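Local coordinates for protein putative 6-phosphogluconolactonase (PDB 3LHI) that probably hydrolyses 6-phosphogluconolactone to 6-phosphogluconate in the oxidative stage of the pentose phosphate pathway, at residues 70-75 with 112-117. Residues are numbered along the deposited sequence; the frame is centred on the assembly and turned at random.
Sequences ERIVPT and LHPDAV
Ile-72 reaches Leu-112, Pro-114 and Val-117 because its two branches part at CB: CG2 lies anti to the backbone N, while CG1 stands anti to the carbonyl carbon (chi1 -57°) and chi2, extended at 179°, carries CD1 outward. A branched aliphatic residue can meet separate apolar partners with separate branches, and Ile-72 is a clear example: CG2 meets Leu-112 and Val-117, CD1 meets Pro-114. The Ile-72 CG2 methyl settles against Leu-112 CB at 4.0 Å. It also lies 4.1 Å from Val-117 CG2, and Ile-72 and Val-117 slide past each other in opposite directions. The longer branch goes to the first helical turn, where Ile-72 CD1 rests 4.0 Å from Pro-114 CB and the isoleucine and the proline ring cross at about a right angle. Leu-112 in turn reaches the 70-75 segment with its CD1 methyl, which presses on the backbone at the Val-73 to Pro-74 peptide, 3.5 Å from Pro-74 N, and also meets Pro-74 CD at 3.9 Å. Ile-72 is the centre of an inverse gamma turn. This apolar contact joins the segment carried by strand 63-71, which pairs antiparallel with strand 175-178, to the first turn of helix 114-124, with His-113 at the N-cap; Thr-75, farther along the loop, packs on helix 81-88.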
loop_
_atom_site.group_PDB
_atom_site.type_symbol
_atom_site.label_atom_id
_atom_site.label_comp_id
_atom_site.label_asym_id
_atom_site.label_seq_id
_atom_site.Cartn_x
_atom_site.Cartn_y
_atom_site.Cartn_z
ATOM N N GLU A 70 3.016 7.509 1.038
ATOM C CA GLU A 70 3.795 8.336 0.121
ATOM C C GLU A 70 4.832 9.098 0.888
ATOM O O GLU A 70 4.652 9.476 2.050
ATOM C CB GLU A 70 2.880 9.245 -0.684
ATOM C CG GLU A 70 3.524 10.223 -1.659
ATOM C CD GLU A 70 4.397 9.614 -2.751
ATOM O OE1 GLU A 70 5.356 8.916 -2.415
ATOM O OE2 GLU A 70 4.114 9.858 -3.921
ATOM N N ARG A 71 5.974 9.318 0.232
ATOM C CA ARG A 71 7.022 10.213 0.705
ATOM C C ARG A 71 6.627 11.611 0.364
ATOM O O ARG A 71 6.180 11.903 -0.770
ATOM C CB ARG A 71 8.356 9.830 0.037
ATOM C CG ARG A 71 8.942 8.490 0.388
ATOM C CD ARG A 71 8.232 7.298 -0.211
ATOM N NE ARG A 71 8.900 6.068 0.144
ATOM C CZ ARG A 71 10.037 5.641 -0.409
ATOM N NH1 ARG A 71 10.579 6.278 -1.432
ATOM N NH2 ARG A 71 10.546 4.507 0.033
ATOM N N ILE A 72 6.770 12.521 1.336
ATOM C CA ILE A 72 6.382 13.919 1.128
ATOM C C ILE A 72 7.554 14.621 0.455
ATOM O O ILE A 72 8.400 15.240 1.099
ATOM C CB ILE A 72 5.914 14.604 2.420
ATOM C CG1 ILE A 72 4.733 13.818 3.025
ATOM C CG2 ILE A 72 5.538 16.023 2.104
ATOM C CD1 ILE A 72 4.180 14.390 4.353
ATOM N N VAL A 73 7.581 14.422 -0.847
ATOM C CA VAL A 73 8.551 14.954 -1.809
ATOM C C VAL A 73 7.783 15.262 -3.062
ATOM O O VAL A 73 6.700 14.732 -3.287
ATOM C CB VAL A 73 9.688 13.929 -2.122
ATOM C CG1 VAL A 73 10.554 13.628 -0.869
ATOM C CG2 VAL A 73 9.181 12.664 -2.794
ATOM N N PRO A 74 8.324 16.146 -3.931
ATOM C CA PRO A 74 7.601 16.425 -5.156
ATOM C C PRO A 74 7.352 15.154 -5.986
ATOM O O PRO A 74 8.128 14.211 -5.909
ATOM C CB PRO A 74 8.523 17.384 -5.890
ATOM C CG PRO A 74 9.232 18.077 -4.767
ATOM C CD PRO A 74 9.495 17.015 -3.745
ATOM N N THR A 75 6.313 15.167 -6.795
ATOM C CA THR A 75 5.974 13.969 -7.520
ATOM C C THR A 75 6.940 13.599 -8.653
ATOM O O THR A 75 6.883 12.478 -9.169
ATOM C CB THR A 75 4.528 14.019 -7.995
ATOM O OG1 THR A 75 4.357 15.076 -8.939
ATOM C CG2 THR A 75 3.529 14.094 -6.843
ATOM N N LEU A 112 5.725 22.004 0.270
ATOM C CA LEU A 112 5.107 20.798 0.769
ATOM C C LEU A 112 5.318 20.833 2.268
ATOM O O LEU A 112 6.460 20.727 2.766
ATOM C CB LEU A 112 5.757 19.554 0.152
ATOM C CG LEU A 112 5.408 19.317 -1.319
ATOM C CD1 LEU A 112 6.299 18.156 -1.876
ATOM C CD2 LEU A 112 3.916 19.054 -1.552
ATOM N N HIS A 113 4.261 21.133 2.975
ATOM C CA HIS A 113 4.250 21.115 4.420
ATOM C C HIS A 113 3.349 19.985 4.883
ATOM O O HIS A 113 2.220 19.938 4.460
ATOM C CB HIS A 113 3.704 22.435 4.943
ATOM C CG HIS A 113 4.378 23.624 4.360
ATOM N ND1 HIS A 113 5.660 23.985 4.697
ATOM C CD2 HIS A 113 3.994 24.452 3.362
ATOM C CE1 HIS A 113 6.014 25.036 3.980
ATOM N NE2 HIS A 113 5.025 25.332 3.150
ATOM N N PRO A 114 3.870 19.094 5.735
ATOM C CA PRO A 114 3.137 17.849 6.022
ATOM C C PRO A 114 1.669 18.053 6.425
ATOM O O PRO A 114 0.838 17.284 5.978
ATOM C CB PRO A 114 3.964 17.199 7.130
ATOM C CG PRO A 114 5.353 17.577 6.821
ATOM C CD PRO A 114 5.252 19.025 6.295
ATOM N N ASP A 115 1.348 19.039 7.253
ATOM C CA ASP A 115 -0.037 19.155 7.726
ATOM C C ASP A 115 -0.968 19.483 6.554
ATOM O O ASP A 115 -2.079 18.935 6.427
ATOM C CB ASP A 115 -0.181 20.275 8.779
ATOM C CG ASP A 115 0.453 19.927 10.102
ATOM O OD1 ASP A 115 0.787 18.745 10.319
ATOM O OD2 ASP A 115 0.571 20.854 10.943
ATOM N N ALA A 116 -0.507 20.384 5.696
ATOM C CA ALA A 116 -1.288 20.796 4.520
ATOM C C ALA A 116 -1.347 19.635 3.546
ATOM O O ALA A 116 -2.348 19.446 2.898
ATOM C CB ALA A 116 -0.654 22.027 3.864
ATOM N N VAL A 117 -0.264 18.862 3.434
ATOM C CA VAL A 117 -0.257 17.702 2.546
ATOM C C VAL A 117 -1.306 16.659 2.998
ATOM O O VAL A 117 -2.046 16.114 2.185
ATOM C CB VAL A 117 1.163 17.120 2.424
ATOM C CG1 VAL A 117 1.123 15.735 1.720
ATOM C CG2 VAL A 117 2.092 18.127 1.675
#